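Local atomic coordinates of variant surface glycoprotein MITAT 1.1 (Trypanosoma brucei brucei, PDB entry 5LY9), a protein that forms the dense surface coat of the bloodstream parasite, whose switching among antigenically distinct versions lets the trypanosome evade the host immune response. Residues 280-283 with 284-288; 354-357 with 358-361. All coordinates share one frame; numbering follows the deposited sequence.

Interaction 1: 280-283 with 284-288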
ATOM      1  N   LEU A 280     -17.391  27.378   3.613  1.00 25.06           N
ATOM      2  CA  LEU A 280     -18.528  27.269   2.660  1.00 24.97           C
ATOM      3  C   LEU A 280     -19.653  28.289   2.930  1.00 24.19           C
ATOM      4  O   LEU A 280     -20.418  28.570   2.029  1.00 23.75           O
ATOM      5  CB  LEU A 280     -19.112  25.874   2.631  1.00 25.39           C
ATOM      6  CG  LEU A 280     -18.251  24.858   1.910  1.00 25.50           C
ATOM      7  CD1 LEU A 280     -18.633  23.475   2.319  1.00 26.06           C
ATOM      8  CD2 LEU A 280     -18.395  25.108   0.435  1.00 25.35           C
ATOM      9  N   VAL A 281     -19.766  28.807   4.163  1.00 23.78           N
ATOM     10  CA  VAL A 281     -20.743  29.788   4.460  1.00 24.19           C
ATOM     11  C   VAL A 281     -20.425  31.009   3.597  1.00 24.20           C
ATOM     12  O   VAL A 281     -21.298  31.599   2.960  1.00 24.65           O
ATOM     13  CB  VAL A 281     -20.832  30.100   5.969  1.00 24.59           C
ATOM     14  CG1 VAL A 281     -21.737  31.319   6.224  1.00 25.29           C
ATOM     15  CG2 VAL A 281     -21.376  28.864   6.735  1.00 25.15           C
ATOM     16  N   LYS A 282     -19.166  31.347   3.572  1.00 24.87           N
ATOM     17  CA  LYS A 282     -18.671  32.474   2.809  1.00 28.80           C
ATOM     18  C   LYS A 282     -18.744  32.177   1.301  1.00 29.37           C
ATOM     19  O   LYS A 282     -19.342  32.955   0.565  1.00 31.76           O
ATOM     20  CB  LYS A 282     -17.259  32.783   3.199  1.00 31.73           C
ATOM     21  CG  LYS A 282     -16.775  34.001   2.406  1.00 36.08           C
ATOM     22  CD  LYS A 282     -15.438  34.460   2.891  1.00 42.77           C
ATOM     23  CE  LYS A 282     -14.964  35.646   2.037  1.00 48.68           C
ATOM     24  NZ  LYS A 282     -13.509  35.770   2.260  1.00 51.78           N
ATOM     25  N   THR A 283     -18.323  31.013   0.898  1.00 29.38           N
ATOM     26  CA  THR A 283     -18.391  30.579  -0.508  1.00 30.95           C
ATOM     27  C   THR A 283     -19.785  30.550  -1.101  1.00 32.14           C
ATOM     28  O   THR A 283     -19.961  31.028  -2.227  1.00 34.34           O
ATOM     29  CB  THR A 283     -17.755  29.207  -0.656  1.00 33.04           C
ATOM     30  OG1 THR A 283     -16.382  29.350  -0.279  1.00 36.09           O
ATOM     31  CG2 THR A 283     -17.811  28.630  -2.143  1.00 35.93           C
ATOM     32  N   LEU A 284     -20.756  29.945  -0.405  1.00 27.64           N
ATOM     33  CA  LEU A 284     -22.081  29.652  -0.973  1.00 28.05           C
ATOM     34  C   LEU A 284     -23.178  30.568  -0.533  1.00 28.75           C
ATOM     35  O   LEU A 284     -24.130  30.751  -1.252  1.00 30.58           O
ATOM     36  CB  LEU A 284     -22.475  28.206  -0.603  1.00 27.01           C
ATOM     37  CG  LEU A 284     -21.650  27.098  -1.270  1.00 27.53           C
ATOM     38  CD1 LEU A 284     -22.056  25.730  -0.712  1.00 26.94           C
ATOM     39  CD2 LEU A 284     -21.748  27.213  -2.803  1.00 29.60           C
ATOM     40  N   LEU A 285     -23.070  31.180   0.645  1.00 27.05           N
ATOM     41  CA  LEU A 285     -24.236  31.838   1.230  1.00 26.39           C
ATOM     42  C   LEU A 285     -24.105  33.342   1.452  1.00 29.02           C
ATOM     43  O   LEU A 285     -25.092  34.033   1.441  1.00 31.78           O
ATOM     44  CB  LEU A 285     -24.652  31.077   2.503  1.00 26.86           C
ATOM     45  CG  LEU A 285     -24.959  29.602   2.469  1.00 25.36           C
ATOM     46  CD1 LEU A 285     -25.480  29.046   3.837  1.00 26.73           C
ATOM     47  CD2 LEU A 285     -26.026  29.270   1.466  1.00 28.62           C
ATOM     48  N   LEU A 286     -22.918  33.860   1.704  1.00 28.41           N
ATOM     49  CA  LEU A 286     -22.750  35.271   1.961  1.00 28.49           C
ATOM     50  C   LEU A 286     -22.730  36.089   0.667  1.00 31.29           C
ATOM     51  O   LEU A 286     -22.200  35.642  -0.324  1.00 32.50           O
ATOM     52  CB  LEU A 286     -21.498  35.527   2.722  1.00 26.85           C
ATOM     53  CG  LEU A 286     -21.493  34.973   4.190  1.00 27.29           C
ATOM     54  CD1 LEU A 286     -20.187  35.323   4.897  1.00 29.45           C
ATOM     55  CD2 LEU A 286     -22.637  35.328   5.072  1.00 30.42           C
ATOM     56  N   PRO A 287     -23.295  37.290   0.672  1.00 34.54           N
ATOM     57  CA  PRO A 287     -22.987  38.200  -0.431  1.00 37.57           C
ATOM     58  C   PRO A 287     -21.489  38.490  -0.582  1.00 38.82           C
ATOM     59  O   PRO A 287     -20.753  38.566   0.420  1.00 36.60           O
ATOM     60  CB  PRO A 287     -23.671  39.479  -0.025  1.00 40.02           C
ATOM     61  CG  PRO A 287     -24.457  39.240   1.227  1.00 40.00           C
ATOM     62  CD  PRO A 287     -23.988  37.937   1.802  1.00 38.57           C
ATOM     63  N   LYS A 288     -21.028  38.734  -1.817  1.00 41.02           N
ATOM     64  CA  LYS A 288     -19.587  38.995  -2.066  1.00 43.16           C
ATOM     65  C   LYS A 288     -19.196  40.353  -1.467  1.00 42.11           C
ATOM     66  O   LYS A 288     -18.074  40.575  -1.061  1.00 44.69           O
ATOM     67  CB  LYS A 288     -19.246  38.872  -3.567  1.00 50.91           C
ATOM     68  CG  LYS A 288     -20.140  37.833  -4.290  1.00 55.34           C
ATOM     69  CD  LYS A 288     -19.493  37.041  -5.423  1.00 61.61           C
ATOM     70  CE  LYS A 288     -20.511  36.113  -6.067  1.00 62.30           C
ATOM     71  NZ  LYS A 288     -21.360  36.805  -7.103  1.00 68.56           N
TER
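L280 and L284, one helical turn apart, lie side by side and point the same way: CD2 of L280 packs against CD1 of L284 at 3.9 Å. The backbone bond L284 N to L280 O (2.8 Å) joins the same pair, and CB of L284 rests on that same carbonyl oxygen. L280 continues onto L67, Y71 and R74 of the long helix 62-114, and it also packs on D348 of the second subunit, while L284 meets N352 there. At V281 the pattern changes. Its carbonyl oxygen takes two N-H groups: L285 N at 2.9 Å, placed above the carbonyl plane, and L286 N at 3.1 Å, nearly in line with the C=O bond. The second is an i to i+5 bond, the mark of a wider, pi-type turn, and it comes as helix 275-285 gives way to the loop that leads through P287. One oxygen thus accepts both bonds, and both are bent, with N-H...O angles of 143° and 138°. V281 CG1, set anti to the backbone N (chi1 171°), meets CG of L286 at 4.2 Å. L286 folds back over the last turn, its CD1 lying 3.8 Å from CA of K282, whose extended chain leads away. Helix 295-304 adjoins this turn, with E296 touching K282, K299 and L300 touching V281, and L303 touching L285. T283 turns OG1 back beside its own backbone N, where the hydroxyl is hydrogen-bonded to the carbonyl oxygen of A279, one turn earlier.

Interaction 2: 354-357 with 358-361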
ATOM      1  N   GLU A 354     -32.337  14.229 -10.518  1.00 28.29           N
ATOM      2  CA  GLU A 354     -31.886  15.385 -11.329  1.00 28.62           C
ATOM      3  C   GLU A 354     -32.716  15.463 -12.696  1.00 29.91           C
ATOM      4  O   GLU A 354     -32.990  16.579 -13.249  1.00 30.09           O
ATOM      5  CB  GLU A 354     -30.392  15.393 -11.610  1.00 30.89           C
ATOM      6  CG  GLU A 354     -29.404  15.650 -10.432  1.00 30.51           C
ATOM      7  CD  GLU A 354     -27.856  15.587 -10.812  1.00 32.55           C
ATOM      8  OE1 GLU A 354     -27.465  15.214 -11.970  1.00 29.16           O
ATOM      9  OE2 GLU A 354     -26.989  15.875  -9.894  1.00 34.92           O
ATOM     10  N   MET A 355     -33.068  14.323 -13.264  1.00 27.99           N
ATOM     11  CA  MET A 355     -33.842  14.293 -14.481  1.00 27.85           C
ATOM     12  C   MET A 355     -35.234  14.789 -14.162  1.00 27.68           C
ATOM     13  O   MET A 355     -35.769  15.661 -14.856  1.00 27.75           O
ATOM     14  CB  MET A 355     -33.952  12.877 -15.086  1.00 28.27           C
ATOM     15  CG  MET A 355     -34.591  12.888 -16.470  1.00 28.90           C
ATOM     16  SD  MET A 355     -34.539  11.248 -17.211  1.00 30.84           S
ATOM     17  CE  MET A 355     -35.518  10.336 -16.111  1.00 31.33           C
ATOM     18  N   ILE A 356     -35.805  14.264 -13.102  1.00 27.39           N
ATOM     19  CA  ILE A 356     -37.144  14.633 -12.659  1.00 29.82           C
ATOM     20  C   ILE A 356     -37.225  16.108 -12.360  1.00 30.56           C
ATOM     21  O   ILE A 356     -38.236  16.771 -12.737  1.00 31.88           O
ATOM     22  CB  ILE A 356     -37.582  13.813 -11.443  1.00 31.21           C
ATOM     23  CG1 ILE A 356     -37.897  12.383 -11.859  1.00 30.40           C
ATOM     24  CG2 ILE A 356     -38.802  14.477 -10.765  1.00 33.46           C
ATOM     25  CD1 ILE A 356     -38.018  11.399 -10.714  1.00 32.30           C
ATOM     26  N   ALA A 357     -36.178  16.643 -11.764  1.00 29.78           N
ATOM     27  CA  ALA A 357     -36.137  18.073 -11.418  1.00 33.09           C
ATOM     28  C   ALA A 357     -36.105  18.945 -12.674  1.00 33.55           C
ATOM     29  O   ALA A 357     -36.717  20.061 -12.702  1.00 36.16           O
ATOM     30  CB  ALA A 357     -34.888  18.381 -10.585  1.00 31.91           C
ATOM     31  N   ALA A 358     -35.348  18.489 -13.685  1.00 30.72           N
ATOM     32  CA  ALA A 358     -35.330  19.206 -14.970  1.00 32.99           C
ATOM     33  C   ALA A 358     -36.700  19.138 -15.617  1.00 32.94           C
ATOM     34  O   ALA A 358     -37.167  20.164 -16.127  1.00 34.89           O
ATOM     35  CB  ALA A 358     -34.245  18.690 -15.927  1.00 30.85           C
ATOM     36  N   GLN A 359     -37.337  17.965 -15.607  1.00 31.70           N
ATOM     37  CA  GLN A 359     -38.619  17.814 -16.196  1.00 33.96           C
ATOM     38  C   GLN A 359     -39.607  18.763 -15.552  1.00 33.98           C
ATOM     39  O   GLN A 359     -40.478  19.315 -16.245  1.00 34.80           O
ATOM     40  CB  GLN A 359     -39.133  16.365 -16.089  1.00 36.02           C
ATOM     41  CG  GLN A 359     -38.332  15.430 -16.988  1.00 39.40           C
ATOM     42  CD  GLN A 359     -38.603  13.929 -16.876  1.00 42.38           C
ATOM     43  OE1 GLN A 359     -38.756  13.357 -15.770  1.00 43.55           O
ATOM     44  NE2 GLN A 359     -38.582  13.261 -18.047  1.00 42.11           N
ATOM     45  N   ASN A 360     -39.479  18.941 -14.241  1.00 35.02           N
ATOM     46  CA  ASN A 360     -40.343  19.832 -13.447  1.00 35.48           C
ATOM     47  C   ASN A 360     -40.320  21.253 -13.988  1.00 34.98           C
ATOM     48  O   ASN A 360     -41.358  21.886 -14.116  1.00 35.71           O
ATOM     49  CB  ASN A 360     -39.872  19.860 -11.950  1.00 38.41           C
ATOM     50  CG  ASN A 360     -40.800  20.680 -11.039  1.00 43.31           C
ATOM     51  OD1 ASN A 360     -42.030  20.594 -11.190  1.00 46.93           O
ATOM     52  ND2 ASN A 360     -40.232  21.481 -10.077  1.00 42.33           N
ATOM     53  N   VAL A 361     -39.118  21.760 -14.258  1.00 34.11           N
ATOM     54  CA  VAL A 361     -38.936  23.089 -14.805  1.00 34.10           C
ATOM     55  C   VAL A 361     -39.573  23.226 -16.169  1.00 36.82           C
ATOM     56  O   VAL A 361     -40.293  24.162 -16.421  1.00 38.40           O
ATOM     57  CB  VAL A 361     -37.471  23.492 -14.872  1.00 34.88           C
ATOM     58  CG1 VAL A 361     -37.291  24.813 -15.625  1.00 35.21           C
ATOM     59  CG2 VAL A 361     -36.906  23.574 -13.478  1.00 35.10           C
TER
HETATM   60  O   HOH W   1     -37.439  20.934 -10.106  1.00 38.84           O
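M355 and Q359, one turn apart on helix 343-367, cross at a slant in a run of regular alpha-helix close to the C-terminal end of this chain. The backbone bond Q359 N to M355 O (2.9 Å) links them, and the glutamine side chain lies across the same carbonyl. Q359 CG, beside its own backbone N (chi1 -70°), comes to 3.3 Å from M355 O. The chain then extends, bringing CD to 4.2 Å from CG of M355. Its OE1 lies 3.7 Å from CA of I356. M355 sets CG anti to its nitrogen but bends at the sulfur (chi3 63°), and it packs on T66 of the second subunit. A358 and Q359 both meet L62 of that subunit. E354 OE1 forms a salt bridge with R69 of the second subunit, so this turn is part of the dimer interface. N360 directs its amide away from the preceding turn. A water bridges it to that turn nonetheless, donating to A357 O at 2.8 Å and accepting from N360 ND2 at 2.8 Å, while V361 N makes a weak bond to the same carbonyl oxygen.

How the interactions relate
Interaction 1, at the end of helix 275-285, closes well before interaction 2, within helix 343-367, opens along the chain. They do not touch: their centres are 26 Å apart and their nearest atoms about 14 Å. The chain holds the N-terminal domain of the A-type variant surface glycoprotein, without the C-terminal region and GPI anchor, and both contacts lie on the same side of its centre. Both touch the second subunit: L285 of interaction 1 packs on its M355, the counterpart of a residue in interaction 2, which in turn reaches its helix 62-114. An N-acetylglucosamine, of a glycan attached to the protein and not a bound ligand, lies about 13 Å from the side chain of L280.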